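Long-range contact in pectate lyase 47 (Bacillus sp. TS-47, PDB 1VBL), which probably cleaves pectate, the polygalacturonate of plant cell walls, by calcium-dependent elimination, as a secreted thermostable member of polysaccharide lyase family 1: residues 232-244 against 259-273. Residues are numbered along the deposited sequence; the frame is centred on the assembly and turned at random.
Sequences LDIKNSSDFITIS and ASDSRMADSGHLRVT. With CA (calcium ion), chain B.
R271 grips D239 side-on, and the two account for much of the buried surface: NE reaches D239 OD1 at 3.1 Å while NH2 reaches D239 OD2 at 2.7 Å, both on the syn side, with carboxylate and guanidinium planes only 20° apart. A bend in the arginine chain at chi3 (-76°) brings NE and NH2 round to the acid. The backbone N of R271 adds a third bond to D239 OD1, and H269 ND1 donates to D239 OD2 at 2.9 Å in a nearly straight bond (167°), approaching from above the carboxylate plane with its ring nearly perpendicular to it. Both oxygens are thus doubly engaged, which fixes the carboxylate's rotation and would be expected to stabilise its negative charge. F240 CZ sits over one face of the R271 guanidinium and the carbonyl O of G268 over the opposite one.

In the loop between strands 232-235 and 239-251, the S237 hydroxyl accepts from R263 NH1 at 2.7 Å, near the guanidinium plane, and donates to the A265 carbonyl O from above the carbonyl plane. Its backbone N bonds to D266 OD1, the oxygen that also forms a salt bridge with R263, so serine, arginine and aspartate interlock. A water joins N236 N, A259 N and D266 OD2.

Beyond these loops, V272 brings CG2 within 4.0 Å of I234 CD1, tip to tip, and also packs on I241 and I243; I234 and I241 touch I194 of the preceding coil. I241 N to R271 O, T273 N to I241 O and I243 N to T273 O form a parallel ladder. Successive strands stacked in register, with aliphatic side chains layered inside, are the hallmark of the pectate lyase parallel beta-helix, where strand 232-235 supplies D233, which binds calcium with D190 and D229.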
ATOM      1  N   LEU A 232       0.677  -0.607  -0.343  1.00 13.81           N
ATOM      2  CA  LEU A 232       1.274   0.252   0.668  1.00 12.84           C
ATOM      3  C   LEU A 232       0.364   0.257   1.890  1.00 12.65           C
ATOM      4  O   LEU A 232      -0.647   0.957   1.912  1.00 11.70           O
ATOM      5  CB  LEU A 232       1.406   1.671   0.108  1.00 13.35           C
ATOM      6  CG  LEU A 232       2.327   2.686   0.786  1.00 15.02           C
ATOM      7  CD1 LEU A 232       2.210   4.014   0.045  1.00 15.05           C
ATOM      8  CD2 LEU A 232       1.960   2.857   2.247  1.00 17.40           C
ATOM      9  N   ASP A 233       0.715  -0.530   2.903  1.00 14.51           N
ATOM     10  CA  ASP A 233      -0.097  -0.596   4.109  1.00 14.65           C
ATOM     11  C   ASP A 233       0.550   0.127   5.275  1.00 14.77           C
ATOM     12  O   ASP A 233       1.773   0.162   5.399  1.00 13.95           O
ATOM     13  CB  ASP A 233      -0.397  -2.048   4.478  1.00 15.35           C
ATOM     14  CG  ASP A 233      -1.379  -2.697   3.515  1.00 16.75           C
ATOM     15  OD1 ASP A 233      -2.154  -1.968   2.862  1.00 15.43           O
ATOM     16  OD2 ASP A 233      -1.395  -3.935   3.415  1.00 16.18           O
ATOM     17  N   ILE A 234      -0.297   0.704   6.121  1.00 12.81           N
ATOM     18  CA  ILE A 234       0.139   1.477   7.274  1.00 13.86           C
ATOM     19  C   ILE A 234      -0.611   0.988   8.503  1.00 15.33           C
ATOM     20  O   ILE A 234      -1.842   1.006   8.531  1.00 15.80           O
ATOM     21  CB  ILE A 234      -0.168   2.972   7.034  1.00 13.07           C
ATOM     22  CG1 ILE A 234       0.548   3.431   5.757  1.00 13.46           C
ATOM     23  CG2 ILE A 234       0.250   3.806   8.238  1.00 12.83           C
ATOM     24  CD1 ILE A 234       0.158   4.816   5.288  1.00 13.71           C
ATOM     25  N   LYS A 235       0.121   0.561   9.527  1.00 16.22           N
ATOM     26  CA  LYS A 235      -0.536   0.049  10.725  1.00 16.79           C
ATOM     27  C   LYS A 235       0.294   0.147  11.996  1.00 16.32           C
ATOM     28  O   LYS A 235       1.420   0.649  11.999  1.00 14.44           O
ATOM     29  CB  LYS A 235      -0.926  -1.416  10.508  1.00 18.00           C
ATOM     30  CG  LYS A 235       0.267  -2.345  10.319  1.00 21.96           C
ATOM     31  CD  LYS A 235      -0.169  -3.792  10.101  1.00 27.54           C
ATOM     32  CE  LYS A 235       1.034  -4.717   9.967  1.00 27.74           C
ATOM     33  NZ  LYS A 235       0.643  -6.138   9.739  1.00 29.65           N
ATOM     34  N   ASN A 236      -0.295  -0.351  13.077  1.00 17.22           N
ATOM     35  CA  ASN A 236       0.334  -0.384  14.389  1.00 17.49           C
ATOM     36  C   ASN A 236       0.973   0.914  14.852  1.00 17.44           C
ATOM     37  O   ASN A 236       2.194   1.005  15.016  1.00 16.56           O
ATOM     38  CB  ASN A 236       1.357  -1.519  14.449  1.00 19.17           C
ATOM     39  CG  ASN A 236       0.716  -2.883  14.277  1.00 23.27           C
ATOM     40  OD1 ASN A 236      -0.463  -3.061  14.575  1.00 27.51           O
ATOM     41  ND2 ASN A 236       1.493  -3.854  13.811  1.00 24.27           N
ATOM     42  N   SER A 237       0.125   1.916  15.057  1.00 15.49           N
ATOM     43  CA  SER A 237       0.542   3.217  15.547  1.00 16.73           C
ATOM     44  C   SER A 237       1.524   4.003  14.691  1.00 15.87           C
ATOM     45  O   SER A 237       2.215   4.877  15.202  1.00 16.28           O
ATOM     46  CB  SER A 237       1.103   3.072  16.965  1.00 19.37           C
ATOM     47  OG  SER A 237       0.179   2.386  17.789  1.00 22.53           O
ATOM     48  N   SER A 238       1.604   3.695  13.401  1.00 14.34           N
ATOM     49  CA  SER A 238       2.484   4.461  12.524  1.00 13.63           C
ATOM     50  C   SER A 238       1.895   5.868  12.551  1.00 13.49           C
ATOM     51  O   SER A 238       0.720   6.041  12.874  1.00 13.28           O
ATOM     52  CB  SER A 238       2.465   3.895  11.103  1.00 12.91           C
ATOM     53  OG  SER A 238       3.090   2.625  11.075  1.00 13.87           O
ATOM     54  N   ASP A 239       2.686   6.876  12.213  1.00 14.08           N
ATOM     55  CA  ASP A 239       2.169   8.236  12.292  1.00 15.37           C
ATOM     56  C   ASP A 239       2.980   9.187  11.423  1.00 14.19           C
ATOM     57  O   ASP A 239       4.142   8.920  11.125  1.00 13.87           O
ATOM     58  CB  ASP A 239       2.247   8.688  13.758  1.00 15.20           C
ATOM     59  CG  ASP A 239       1.120   9.618  14.162  1.00 16.56           C
ATOM     60  OD1 ASP A 239       0.222   9.892  13.343  1.00 14.73           O
ATOM     61  OD2 ASP A 239       1.134  10.072  15.328  1.00 15.91           O
ATOM     62  N   PHE A 240       2.361  10.296  11.029  1.00 14.49           N
ATOM     63  CA  PHE A 240       3.030  11.320  10.229  1.00 13.21           C
ATOM     64  C   PHE A 240       3.617  10.765   8.938  1.00 14.29           C
ATOM     65  O   PHE A 240       4.835  10.645   8.780  1.00 13.34           O
ATOM     66  CB  PHE A 240       4.114  11.977  11.084  1.00 14.78           C
ATOM     67  CG  PHE A 240       3.597  12.491  12.400  1.00 16.77           C
ATOM     68  CD1 PHE A 240       4.202  12.124  13.599  1.00 18.52           C
ATOM     69  CD2 PHE A 240       2.479  13.316  12.441  1.00 17.12           C
ATOM     70  CE1 PHE A 240       3.696  12.567  14.822  1.00 18.59           C
ATOM     71  CE2 PHE A 240       1.964  13.766  13.659  1.00 19.41           C
ATOM     72  CZ  PHE A 240       2.574  13.389  14.849  1.00 18.13           C
ATOM     73  N   ILE A 241       2.724  10.451   8.009  1.00 13.28           N
ATOM     74  CA  ILE A 241       3.098   9.875   6.729  1.00 13.06           C
ATOM     75  C   ILE A 241       2.521  10.676   5.568  1.00 11.30           C
ATOM     76  O   ILE A 241       1.387  11.134   5.638  1.00 10.34           O
ATOM     77  CB  ILE A 241       2.559   8.437   6.632  1.00 14.86           C
ATOM     78  CG1 ILE A 241       3.073   7.619   7.822  1.00 17.00           C
ATOM     79  CG2 ILE A 241       2.952   7.809   5.303  1.00 12.76           C
ATOM     80  CD1 ILE A 241       2.482   6.230   7.902  1.00 19.66           C
ATOM     81  N   THR A 242       3.311  10.849   4.512  1.00  9.42           N
ATOM     82  CA  THR A 242       2.846  11.549   3.322  1.00  9.67           C
ATOM     83  C   THR A 242       3.037  10.631   2.117  1.00  8.95           C
ATOM     84  O   THR A 242       4.139  10.151   1.853  1.00  9.62           O
ATOM     85  CB  THR A 242       3.604  12.876   3.085  1.00 10.74           C
ATOM     86  OG1 THR A 242       3.252  13.816   4.110  1.00 12.01           O
ATOM     87  CG2 THR A 242       3.230  13.471   1.720  1.00 11.68           C
ATOM     88  N   ILE A 243       1.940  10.379   1.410  1.00 10.20           N
ATOM     89  CA  ILE A 243       1.919   9.522   0.225  1.00  9.39           C
ATOM     90  C   ILE A 243       1.529  10.436  -0.930  1.00 10.08           C
ATOM     91  O   ILE A 243       0.366  10.833  -1.055  1.00 10.93           O
ATOM     92  CB  ILE A 243       0.867   8.406   0.396  1.00 10.50           C
ATOM     93  CG1 ILE A 243       1.234   7.541   1.607  1.00  9.08           C
ATOM     94  CG2 ILE A 243       0.767   7.570  -0.874  1.00 10.57           C
ATOM     95  CD1 ILE A 243       0.191   6.505   1.956  1.00 13.76           C
ATOM     96  N   SER A 244       2.498  10.762  -1.780  1.00  8.84           N
ATOM     97  CA  SER A 244       2.230  11.692  -2.866  1.00  8.67           C
ATOM     98  C   SER A 244       2.767  11.332  -4.242  1.00  8.90           C
ATOM     99  O   SER A 244       3.821  10.713  -4.380  1.00  8.49           O
ATOM    100  CB  SER A 244       2.777  13.062  -2.480  1.00 11.38           C
ATOM    101  OG  SER A 244       4.159  12.972  -2.176  1.00 10.44           O
ATOM    102  N   ALA A 259      -5.047  -1.582  10.960  1.00 15.77           N
ATOM    103  CA  ALA A 259      -5.427  -2.963  10.672  1.00 17.15           C
ATOM    104  C   ALA A 259      -6.436  -3.616  11.613  1.00 18.05           C
ATOM    105  O   ALA A 259      -6.824  -4.761  11.386  1.00 17.97           O
ATOM    106  CB  ALA A 259      -4.170  -3.833  10.602  1.00 17.11           C
ATOM    107  N   SER A 260      -6.878  -2.911  12.649  1.00 18.45           N
ATOM    108  CA  SER A 260      -7.817  -3.521  13.589  1.00 19.02           C
ATOM    109  C   SER A 260      -8.804  -2.579  14.267  1.00 18.34           C
ATOM    110  O   SER A 260      -8.432  -1.505  14.738  1.00 18.04           O
ATOM    111  CB  SER A 260      -7.035  -4.276  14.666  1.00 21.24           C
ATOM    112  OG  SER A 260      -7.891  -4.684  15.716  1.00 24.60           O
ATOM    113  N   ASP A 261     -10.067  -3.000  14.325  1.00 17.86           N
ATOM    114  CA  ASP A 261     -11.119  -2.209  14.959  1.00 19.02           C
ATOM    115  C   ASP A 261     -10.891  -2.111  16.466  1.00 20.40           C
ATOM    116  O   ASP A 261     -11.354  -1.171  17.112  1.00 20.42           O
ATOM    117  CB  ASP A 261     -12.501  -2.848  14.741  1.00 19.53           C
ATOM    118  CG  ASP A 261     -12.999  -2.732  13.311  1.00 22.29           C
ATOM    119  OD1 ASP A 261     -12.375  -2.016  12.503  1.00 20.26           O
ATOM    120  OD2 ASP A 261     -14.037  -3.356  13.000  1.00 22.74           O
ATOM    121  N   SER A 262     -10.177  -3.082  17.023  1.00 21.97           N
ATOM    122  CA  SER A 262      -9.948  -3.116  18.462  1.00 23.95           C
ATOM    123  C   SER A 262      -8.610  -2.591  18.971  1.00 24.61           C
ATOM    124  O   SER A 262      -8.411  -2.493  20.182  1.00 24.14           O
ATOM    125  CB  SER A 262     -10.155  -4.543  18.970  1.00 25.36           C
ATOM    126  OG  SER A 262      -9.304  -5.451  18.289  1.00 27.79           O
ATOM    127  N   ARG A 263      -7.695  -2.248  18.070  1.00 23.94           N
ATOM    128  CA  ARG A 263      -6.398  -1.744  18.505  1.00 24.18           C
ATOM    129  C   ARG A 263      -6.508  -0.275  18.887  1.00 24.40           C
ATOM    130  O   ARG A 263      -6.192   0.612  18.095  1.00 23.38           O
ATOM    131  CB  ARG A 263      -5.345  -1.921  17.405  1.00 25.02           C
ATOM    132  CG  ARG A 263      -3.921  -1.627  17.868  1.00 26.74           C
ATOM    133  CD  ARG A 263      -2.901  -1.970  16.792  1.00 29.95           C
ATOM    134  NE  ARG A 263      -1.525  -1.929  17.291  1.00 32.07           N
ATOM    135  CZ  ARG A 263      -0.894  -0.824  17.673  1.00 32.69           C
ATOM    136  NH1 ARG A 263      -1.509   0.348  17.617  1.00 36.16           N
ATOM    137  NH2 ARG A 263       0.360  -0.886  18.103  1.00 32.09           N
ATOM    138  N   MET A 264      -6.960  -0.023  20.110  1.00 25.35           N
ATOM    139  CA  MET A 264      -7.115   1.342  20.592  1.00 25.04           C
ATOM    140  C   MET A 264      -5.776   2.066  20.617  1.00 23.63           C
ATOM    141  O   MET A 264      -5.729   3.289  20.727  1.00 23.30           O
ATOM    142  CB  MET A 264      -7.736   1.346  21.991  1.00 28.96           C
ATOM    143  CG  MET A 264      -9.145   0.767  22.048  1.00 31.79           C
ATOM    144  SD  MET A 264     -10.283   1.540  20.866  1.00 37.45           S
ATOM    145  CE  MET A 264     -10.755   0.132  19.875  1.00 35.69           C
ATOM    146  N   ALA A 265      -4.690   1.305  20.512  1.00 22.59           N
ATOM    147  CA  ALA A 265      -3.353   1.885  20.509  1.00 22.33           C
ATOM    148  C   ALA A 265      -3.153   2.764  19.273  1.00 22.13           C
ATOM    149  O   ALA A 265      -2.242   3.596  19.234  1.00 22.34           O
ATOM    150  CB  ALA A 265      -2.302   0.779  20.540  1.00 24.49           C
ATOM    151  N   ASP A 266      -4.005   2.578  18.267  1.00 19.74           N
ATOM    152  CA  ASP A 266      -3.921   3.369  17.042  1.00 19.50           C
ATOM    153  C   ASP A 266      -4.588   4.731  17.201  1.00 19.68           C
ATOM    154  O   ASP A 266      -4.322   5.656  16.431  1.00 20.24           O
ATOM    155  CB  ASP A 266      -4.566   2.631  15.864  1.00 16.44           C
ATOM    156  CG  ASP A 266      -3.681   1.532  15.312  1.00 18.07           C
ATOM    157  OD1 ASP A 266      -2.464   1.564  15.582  1.00 17.20           O
ATOM    158  OD2 ASP A 266      -4.199   0.645  14.596  1.00 19.34           O
ATOM    159  N   SER A 267      -5.455   4.854  18.201  1.00 20.87           N
ATOM    160  CA  SER A 267      -6.153   6.112  18.442  1.00 20.08           C
ATOM    161  C   SER A 267      -5.149   7.243  18.642  1.00 20.39           C
ATOM    162  O   SER A 267      -4.188   7.104  19.397  1.00 19.77           O
ATOM    163  CB  SER A 267      -7.050   5.992  19.676  1.00 22.40           C
ATOM    164  OG  SER A 267      -7.813   7.172  19.850  1.00 24.00           O
ATOM    165  N   GLY A 268      -5.373   8.360  17.959  1.00 19.46           N
ATOM    166  CA  GLY A 268      -4.469   9.489  18.076  1.00 19.24           C
ATOM    167  C   GLY A 268      -3.282   9.399  17.132  1.00 18.36           C
ATOM    168  O   GLY A 268      -2.416  10.272  17.125  1.00 18.87           O
ATOM    169  N   HIS A 269      -3.237   8.341  16.331  1.00 17.73           N
ATOM    170  CA  HIS A 269      -2.145   8.154  15.380  1.00 16.58           C
ATOM    171  C   HIS A 269      -2.687   7.953  13.974  1.00 14.62           C
ATOM    172  O   HIS A 269      -3.792   8.387  13.661  1.00 13.73           O
ATOM    173  CB  HIS A 269      -1.298   6.949  15.784  1.00 18.43           C
ATOM    174  CG  HIS A 269      -0.622   7.113  17.106  1.00 22.78           C
ATOM    175  ND1 HIS A 269       0.384   8.032  17.316  1.00 24.18           N
ATOM    176  CD2 HIS A 269      -0.825   6.498  18.295  1.00 23.74           C
ATOM    177  CE1 HIS A 269       0.771   7.975  18.578  1.00 26.54           C
ATOM    178  NE2 HIS A 269       0.053   7.052  19.192  1.00 26.75           N
ATOM    179  N   LEU A 270      -1.902   7.289  13.131  1.00 14.31           N
ATOM    180  CA  LEU A 270      -2.300   7.026  11.755  1.00 13.03           C
ATOM    181  C   LEU A 270      -2.662   8.306  11.003  1.00 13.08           C
ATOM    182  O   LEU A 270      -3.580   8.324  10.185  1.00 12.81           O
ATOM    183  CB  LEU A 270      -3.471   6.042  11.728  1.00 12.13           C
ATOM    184  CG  LEU A 270      -3.139   4.666  12.325  1.00 13.03           C
ATOM    185  CD1 LEU A 270      -4.372   3.773  12.291  1.00 13.13           C
ATOM    186  CD2 LEU A 270      -1.999   4.029  11.544  1.00 13.88           C
ATOM    187  N   ARG A 271      -1.929   9.376  11.290  1.00 12.20           N
ATOM    188  CA  ARG A 271      -2.148  10.647  10.612  1.00 12.59           C
ATOM    189  C   ARG A 271      -1.388  10.571   9.294  1.00 12.11           C
ATOM    190  O   ARG A 271      -0.159  10.600   9.260  1.00 11.90           O
ATOM    191  CB  ARG A 271      -1.659  11.796  11.495  1.00 14.32           C
ATOM    192  CG  ARG A 271      -2.640  12.083  12.630  1.00 15.24           C
ATOM    193  CD  ARG A 271      -2.104  13.055  13.668  1.00 17.23           C
ATOM    194  NE  ARG A 271      -1.125  12.433  14.556  1.00 17.59           N
ATOM    195  CZ  ARG A 271      -0.773  12.932  15.736  1.00 20.10           C
ATOM    196  NH1 ARG A 271      -1.327  14.056  16.167  1.00 20.84           N
ATOM    197  NH2 ARG A 271       0.139  12.316  16.478  1.00 18.76           N
ATOM    198  N   VAL A 272      -2.144  10.453   8.208  1.00 11.59           N
ATOM    199  CA  VAL A 272      -1.571  10.306   6.881  1.00 10.78           C
ATOM    200  C   VAL A 272      -2.186  11.275   5.880  1.00 10.01           C
ATOM    201  O   VAL A 272      -3.362  11.616   5.971  1.00 10.42           O
ATOM    202  CB  VAL A 272      -1.813   8.862   6.348  1.00 10.17           C
ATOM    203  CG1 VAL A 272      -1.090   8.657   5.018  1.00 10.96           C
ATOM    204  CG2 VAL A 272      -1.355   7.835   7.378  1.00  9.48           C
ATOM    205  N   THR A 273      -1.373  11.712   4.927  1.00  9.88           N
ATOM    206  CA  THR A 273      -1.824  12.602   3.864  1.00  8.89           C
ATOM    207  C   THR A 273      -1.538  11.888   2.555  1.00  7.77           C
ATOM    208  O   THR A 273      -0.427  11.394   2.341  1.00  9.81           O
ATOM    209  CB  THR A 273      -1.049  13.935   3.837  1.00  9.34           C
ATOM    210  OG1 THR A 273      -1.297  14.662   5.042  1.00  9.11           O
ATOM    211  CG2 THR A 273      -1.487  14.781   2.644  1.00 11.28           C
TER
HETATM  212 CA    CA B 417      -0.373  -5.932   4.616  1.00 25.80          CA
HETATM  213  O   HOH W   1      -2.969  -1.066  13.059  1.00 13.87           O
HETATM  214  O   HOH W   2       0.767  -8.009   4.946  1.00 24.75           O
HETATM  215  O   HOH W   3       0.210  -4.644   6.819  1.00 23.80           O
HETATM  216  O   HOH W   4      -2.415  -6.756   5.829  1.00 24.97           O